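Local structure of diaminopimelate decarboxylase (Aquifex aeolicus, 2P3E) at residues B[239-244]-B[274-279]. The protein probably catalyses the pyridoxal phosphate-dependent decarboxylation of meso-diaminopimelate to L-lysine, the final step of lysine biosynthesis by the diaminopimelate pathway. Residues are numbered along the deposited sequence; the frame is centred on the assembly and turned at random.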
ATOM      1  N   LEU B 239      19.763  12.731 -24.319  1.00 16.09           N
ATOM      2  CA  LEU B 239      19.167  11.433 -24.578  1.00 16.24           C
ATOM      3  C   LEU B 239      19.084  10.721 -23.246  1.00 16.00           C
ATOM      4  O   LEU B 239      20.092  10.271 -22.698  1.00 16.12           O
ATOM      5  CB  LEU B 239      20.003  10.617 -25.559  1.00 16.37           C
ATOM      6  CG  LEU B 239      20.140  11.189 -26.975  0.80 18.02           C
ATOM      7  CD1 LEU B 239      20.988  10.240 -27.825  0.50 17.53           C
ATOM      8  CD2 LEU B 239      18.774  11.457 -27.626  1.00 18.94           C
ATOM      9  N   ASP B 240      17.869  10.668 -22.722  1.00 15.69           N
ATOM     10  CA  ASP B 240      17.591  10.045 -21.442  1.00 16.06           C
ATOM     11  C   ASP B 240      17.127   8.605 -21.723  1.00 16.02           C
ATOM     12  O   ASP B 240      16.009   8.385 -22.186  1.00 14.72           O
ATOM     13  CB  ASP B 240      16.514  10.875 -20.707  1.00 15.77           C
ATOM     14  CG  ASP B 240      16.221  10.368 -19.307  1.00 16.93           C
ATOM     15  OD1 ASP B 240      16.501   9.188 -19.005  1.00 14.43           O
ATOM     16  OD2 ASP B 240      15.678  11.167 -18.513  1.00 17.29           O
ATOM     17  N   ILE B 241      17.991   7.635 -21.428  1.00 15.75           N
ATOM     18  CA  ILE B 241      17.724   6.258 -21.813  1.00 17.23           C
ATOM     19  C   ILE B 241      17.125   5.427 -20.671  1.00 17.73           C
ATOM     20  O   ILE B 241      17.005   4.213 -20.776  1.00 18.11           O
ATOM     21  CB  ILE B 241      18.952   5.593 -22.475  1.00 17.14           C
ATOM     22  CG1 ILE B 241      20.164   5.606 -21.537  1.00 17.95           C
ATOM     23  CG2 ILE B 241      19.311   6.340 -23.761  1.00 18.40           C
ATOM     24  CD1 ILE B 241      21.327   4.703 -22.012  1.00 19.89           C
ATOM     25  N   GLY B 242      16.745   6.096 -19.592  1.00 17.97           N
ATOM     26  CA  GLY B 242      15.926   5.467 -18.558  1.00 18.82           C
ATOM     27  C   GLY B 242      16.698   4.668 -17.537  1.00 18.75           C
ATOM     28  O   GLY B 242      17.944   4.737 -17.458  1.00 18.34           O
ATOM     29  N   GLY B 243      15.950   3.909 -16.734  1.00 18.60           N
ATOM     30  CA  GLY B 243      16.563   3.042 -15.743  1.00 18.95           C
ATOM     31  C   GLY B 243      16.223   1.608 -16.088  1.00 19.22           C
ATOM     32  O   GLY B 243      16.162   1.244 -17.267  1.00 20.21           O
ATOM     33  N   GLY B 244      15.996   0.791 -15.065  1.00 18.93           N
ATOM     34  CA  GLY B 244      15.483  -0.559 -15.273  1.00 18.38           C
ATOM     35  C   GLY B 244      16.463  -1.707 -15.135  1.00 17.74           C
ATOM     36  O   GLY B 244      16.049  -2.866 -15.195  1.00 17.59           O
ATOM     37  N   ALA B 274      24.805  14.191 -28.050  1.00 22.45           N
ATOM     38  CA  ALA B 274      23.955  14.493 -26.899  1.00 21.57           C
ATOM     39  C   ALA B 274      24.529  14.002 -25.568  1.00 20.87           C
ATOM     40  O   ALA B 274      25.276  13.023 -25.527  1.00 21.12           O
ATOM     41  CB  ALA B 274      22.560  13.933 -27.124  1.00 21.72           C
ATOM     42  N   LYS B 275      24.207  14.710 -24.484  1.00 20.11           N
ATOM     43  CA  LYS B 275      24.530  14.232 -23.137  1.00 19.29           C
ATOM     44  C   LYS B 275      23.537  13.137 -22.771  1.00 18.61           C
ATOM     45  O   LYS B 275      22.325  13.299 -22.973  1.00 18.16           O
ATOM     46  CB  LYS B 275      24.476  15.368 -22.113  1.00 19.91           C
ATOM     47  CG  LYS B 275      24.967  14.973 -20.691  1.00 21.48           C
ATOM     48  CD  LYS B 275      25.389  16.194 -19.912  1.00 23.82           C
ATOM     49  CE  LYS B 275      25.758  15.855 -18.478  1.00 26.42           C
ATOM     50  NZ  LYS B 275      27.185  15.389 -18.390  1.00 28.36           N
ATOM     51  N   ILE B 276      24.064  12.037 -22.234  1.00 17.25           N
ATOM     52  CA  ILE B 276      23.269  10.860 -21.909  1.00 16.57           C
ATOM     53  C   ILE B 276      22.780  11.017 -20.469  1.00 16.48           C
ATOM     54  O   ILE B 276      23.507  11.519 -19.615  1.00 16.22           O
ATOM     55  CB  ILE B 276      24.085   9.555 -22.075  1.00 16.44           C
ATOM     56  CG1 ILE B 276      24.739   9.474 -23.482  1.00 16.64           C
ATOM     57  CG2 ILE B 276      23.214   8.299 -21.749  1.00 17.59           C
ATOM     58  CD1 ILE B 276      23.768   9.683 -24.672  1.00 15.09           C
ATOM     59  N   ILE B 277      21.529  10.639 -20.233  1.00 15.59           N
ATOM     60  CA  ILE B 277      20.954  10.637 -18.889  1.00 14.93           C
ATOM     61  C   ILE B 277      20.495   9.210 -18.596  1.00 14.76           C
ATOM     62  O   ILE B 277      19.872   8.574 -19.444  1.00 14.56           O
ATOM     63  CB  ILE B 277      19.767  11.619 -18.763  1.00 14.55           C
ATOM     64  CG1 ILE B 277      20.196  13.048 -19.152  1.00 14.95           C
ATOM     65  CG2 ILE B 277      19.190  11.602 -17.306  1.00 14.25           C
ATOM     66  CD1 ILE B 277      19.061  14.096 -19.107  1.00 14.41           C
ATOM     67  N   LEU B 278      20.855   8.705 -17.415  1.00 14.71           N
ATOM     68  CA  LEU B 278      20.361   7.415 -16.917  1.00 15.43           C
ATOM     69  C   LEU B 278      19.543   7.660 -15.656  1.00 15.26           C
ATOM     70  O   LEU B 278      19.825   8.604 -14.913  1.00 15.66           O
ATOM     71  CB  LEU B 278      21.513   6.459 -16.580  1.00 15.14           C
ATOM     72  CG  LEU B 278      22.488   5.992 -17.672  1.00 19.42           C
ATOM     73  CD1 LEU B 278      23.387   4.908 -17.095  1.00 22.12           C
ATOM     74  CD2 LEU B 278      21.727   5.408 -18.778  1.00 22.11           C
ATOM     75  N   GLU B 279      18.561   6.795 -15.402  1.00 15.22           N
ATOM     76  CA  GLU B 279      17.640   6.958 -14.267  1.00 14.95           C
ATOM     77  C   GLU B 279      17.555   5.740 -13.318  1.00 14.88           C
ATOM     78  O   GLU B 279      16.462   5.231 -13.074  1.00 15.11           O
ATOM     79  CB  GLU B 279      16.241   7.292 -14.789  1.00 15.81           C
ATOM     80  CG  GLU B 279      16.214   8.487 -15.743  1.00 16.00           C
ATOM     81  CD  GLU B 279      14.858   8.702 -16.383  1.00 16.70           C
ATOM     82  OE1 GLU B 279      14.161   7.706 -16.698  1.00 17.84           O
ATOM     83  OE2 GLU B 279      14.503   9.873 -16.594  1.00 18.69           O
TER
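Leu239 and Asp240 pair in parallel with Ile276 and Ile277, as neighbouring strands of the TIM-like barrel that binds pyridoxal phosphate in this family. Helix 258-269 makes the crossover between them. Leu239 N donates to Lys275 O at 2.9 Å, and Leu239 O accepts from Ile277 N. Ile241 N then meets Ile277 O at 2.9 Å.

The tight side is the barrel interior. Asp240 CG lies anti to its backbone N (chi1 -176°), and the carboxylate reaches past Ile277 CG2 to Glu279. Asp240 OD2 is 2.6 Å from Glu279 OE2, with the two carboxylate planes nearly perpendicular (84°). Asp240 OD1 accepts a hydrogen bond from Gly242 N at 3.2 Å, closing an Asx turn. Glu279 OE1 is hydrogen-bonded to His202 NE2. An alanine in place of Asp240 would probably leave the Gly242 N-H without its side-chain acceptor and open a gap beside Glu279.

Leu239 is buried between Ala274 and helix 214-231, its CG 3.7 Å from Ala274 CB. The looser side is at Lys275, which is exposed, its NZ hydrogen-bonded to Asp57 O; Ala274 and Ile276 are partly exposed.

Gly244 and Glu279 probably belong to the pyridoxal phosphate site, as in related enzymes. Where the two segments meet it, Glu279 N donates to Gly242 O at 3.0 Å from above the carbonyl plane, 73° out of it.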